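PDB 3CE2: putative peptidase from Chlamydophila abortus, which is probably a zinc-dependent oligopeptidase of the M3B family that degrades a variety of small bioactive peptides. Local coordinates for residues Ser300-Cys305 / Lys309-Tyr314. Numbering follows the deposited sequence.
With ZN (zinc ion), chain E.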
loop_
_atom_site.group_PDB
_atom_site.type_symbol
_atom_site.label_atom_id
_atom_site.label_comp_id
_atom_site.label_asym_id
_atom_site.label_seq_id
_atom_site.Cartn_x
_atom_site.Cartn_y
_atom_site.Cartn_z
ATOM N N SER A 300 -0.138 3.624 -28.302
ATOM C CA SER A 300 -0.096 4.173 -29.668
ATOM C C SER A 300 -0.653 5.577 -29.675
ATOM O O SER A 300 -0.198 6.437 -30.435
ATOM C CB SER A 300 -0.904 3.345 -30.652
ATOM O OG SER A 300 -1.144 2.070 -30.123
ATOM N N ILE A 301 -1.666 5.818 -28.858
ATOM C CA ILE A 301 -2.148 7.174 -28.763
ATOM C C ILE A 301 -0.982 8.044 -28.353
ATOM O O ILE A 301 -0.730 9.075 -28.957
ATOM C CB ILE A 301 -3.245 7.308 -27.726
ATOM C CG1 ILE A 301 -4.472 6.522 -28.174
ATOM C CG2 ILE A 301 -3.564 8.773 -27.488
ATOM C CD1 ILE A 301 -5.600 6.592 -27.189
ATOM N N LYS A 302 -0.254 7.618 -27.324
ATOM C CA LYS A 302 0.915 8.372 -26.870
ATOM C C LYS A 302 1.928 8.524 -27.996
ATOM O O LYS A 302 2.414 9.621 -28.216
ATOM C CB LYS A 302 1.564 7.741 -25.634
ATOM C CG LYS A 302 0.943 8.157 -24.314
ATOM C CD LYS A 302 1.996 8.090 -23.189
ATOM C CE LYS A 302 1.626 8.938 -21.977
ATOM N NZ LYS A 302 2.657 8.823 -20.922
ATOM N N GLN A 303 2.224 7.440 -28.721
ATOM C CA GLN A 303 3.126 7.524 -29.889
ATOM C C GLN A 303 2.686 8.495 -30.999
ATOM O O GLN A 303 3.489 9.321 -31.446
ATOM C CB GLN A 303 3.405 6.156 -30.504
ATOM C CG GLN A 303 4.329 6.261 -31.681
ATOM C CD GLN A 303 4.535 4.930 -32.427
ATOM O OE1 GLN A 303 4.029 3.876 -32.035
ATOM N NE2 GLN A 303 5.305 4.988 -33.508
ATOM N N ARG A 304 1.435 8.400 -31.457
ATOM C CA ARG A 304 0.940 9.322 -32.492
ATOM C C ARG A 304 0.988 10.749 -31.990
ATOM O O ARG A 304 1.309 11.669 -32.736
ATOM C CB ARG A 304 -0.485 8.987 -32.953
ATOM C CG ARG A 304 -0.565 7.895 -34.005
ATOM C CD ARG A 304 -2.019 7.583 -34.428
ATOM N NE ARG A 304 -2.605 6.486 -33.646
ATOM C CZ ARG A 304 -3.599 6.634 -32.763
ATOM N NH1 ARG A 304 -4.133 7.838 -32.562
ATOM N NH2 ARG A 304 -4.062 5.582 -32.083
ATOM N N CYS A 305 0.702 10.938 -30.715
ATOM C CA CYS A 305 0.623 12.288 -30.202
ATOM C C CYS A 305 1.979 12.919 -29.964
ATOM O O CYS A 305 2.085 14.130 -29.814
ATOM C CB CYS A 305 -0.189 12.334 -28.922
ATOM S SG CYS A 305 -0.344 14.011 -28.345
ATOM N N LYS A 309 8.479 7.847 -34.421
ATOM C CA LYS A 309 8.351 6.739 -35.361
ATOM C C LYS A 309 8.311 5.380 -34.681
ATOM O O LYS A 309 7.873 4.402 -35.273
ATOM C CB LYS A 309 9.384 6.786 -36.493
ATOM C CG LYS A 309 10.654 5.988 -36.252
ATOM C CD LYS A 309 11.474 5.736 -37.552
ATOM C CE LYS A 309 11.137 6.694 -38.735
ATOM N NZ LYS A 309 11.014 8.171 -38.454
ATOM N N ASP A 310 8.759 5.301 -33.438
ATOM C CA ASP A 310 8.561 4.070 -32.673
ATOM C C ASP A 310 8.420 4.369 -31.181
ATOM O O ASP A 310 8.446 5.533 -30.787
ATOM C CB ASP A 310 9.617 3.022 -32.992
ATOM C CG ASP A 310 10.999 3.484 -32.685
ATOM O OD1 ASP A 310 11.158 4.650 -32.262
ATOM O OD2 ASP A 310 11.935 2.668 -32.865
ATOM N N PHE A 311 8.209 3.360 -30.351
ATOM C CA PHE A 311 7.847 3.679 -28.973
ATOM C C PHE A 311 8.620 2.796 -28.047
ATOM O O PHE A 311 8.428 1.578 -28.025
ATOM C CB PHE A 311 6.357 3.476 -28.749
ATOM C CG PHE A 311 5.810 4.182 -27.559
ATOM C CD1 PHE A 311 5.704 5.560 -27.546
ATOM C CD2 PHE A 311 5.369 3.471 -26.459
ATOM C CE1 PHE A 311 5.176 6.231 -26.443
ATOM C CE2 PHE A 311 4.833 4.134 -25.355
ATOM C CZ PHE A 311 4.747 5.529 -25.350
ATOM N N HIS A 312 9.512 3.423 -27.290
ATOM C CA HIS A 312 10.439 2.703 -26.457
ATOM C C HIS A 312 9.938 2.762 -25.028
ATOM O O HIS A 312 9.122 3.633 -24.666
ATOM C CB HIS A 312 11.813 3.347 -26.565
ATOM C CG HIS A 312 12.563 2.986 -27.813
ATOM N ND1 HIS A 312 13.546 2.016 -27.839
ATOM C CD2 HIS A 312 12.485 3.469 -29.076
ATOM C CE1 HIS A 312 14.035 1.915 -29.061
ATOM N NE2 HIS A 312 13.405 2.779 -29.833
ATOM N N PHE A 313 10.424 1.841 -24.203
ATOM C CA PHE A 313 10.073 1.879 -22.797
ATOM C C PHE A 313 10.347 3.234 -22.188
ATOM O O PHE A 313 9.686 3.612 -21.231
ATOM C CB PHE A 313 10.827 0.833 -22.015
ATOM C CG PHE A 313 10.208 -0.502 -22.060
ATOM C CD1 PHE A 313 8.902 -0.688 -21.581
ATOM C CD2 PHE A 313 10.926 -1.589 -22.539
ATOM C CE1 PHE A 313 8.307 -1.941 -21.587
ATOM C CE2 PHE A 313 10.349 -2.870 -22.559
ATOM C CZ PHE A 313 9.031 -3.048 -22.079
ATOM N N TYR A 314 11.314 3.970 -22.733
ATOM C CA TYR A 314 11.612 5.283 -22.176
ATOM C C TYR A 314 10.684 6.349 -22.717
ATOM O O TYR A 314 10.911 7.537 -22.514
ATOM C CB TYR A 314 13.077 5.666 -22.369
ATOM C CG TYR A 314 13.612 5.527 -23.775
ATOM C CD1 TYR A 314 13.433 6.534 -24.716
ATOM C CD2 TYR A 314 14.322 4.408 -24.150
ATOM C CE1 TYR A 314 13.942 6.416 -26.004
ATOM C CE2 TYR A 314 14.831 4.277 -25.427
ATOM C CZ TYR A 314 14.628 5.294 -26.347
ATOM O OH TYR A 314 15.131 5.168 -27.605
HETATM ZN ZN ZN E . 13.499 3.316 -31.928
HETATM O O HOH W 1 14.090 5.015 -32.535
#
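Q303 and F311 mark the nearest backbone approach, their CA atoms 6.2 Å apart, where the chain, having left helix 292-306, returns as an irregular loop and passes across the helix at a steep angle. F311 has CG anti to its own N (chi1 -161°), which sends the ring to the helix: CD1 lies 3.8 Å from Q303 CB, and CZ lies 3.9 Å from K302 CB, both approaches oblique to the ring. The Q303 and F311 side chains slide past each other in opposite directions, amide and ring planes only 18° apart. Q303 (chi1 -180°) is extended beyond CG, which carries the amide to the start of the loop; NE2 hydrogen-bonds to L308 O and lies 3.2 Å from K309 O. K302 lends only its aliphatic base, since its NZ continues to D463, V316 and A318. F299 and I513 also touch the F311 side chain, which is buried.

D310 points away from the helix and, with H312, binds a zinc ion, held by D310 OD2 at 1.9 Å, H312 NE2 at 2.2 Å and a water. H312 ND1 is hydrogen-bonded to D516, which probably fixes the imidazole's rotation. The arrangement is a loop following a helix, packed across it through F311 and Q303, with a peripheral Asp-x-His zinc site separate from the HExxH zinc centre of H402, H406 and E430 that characterises M3 metallopeptidases.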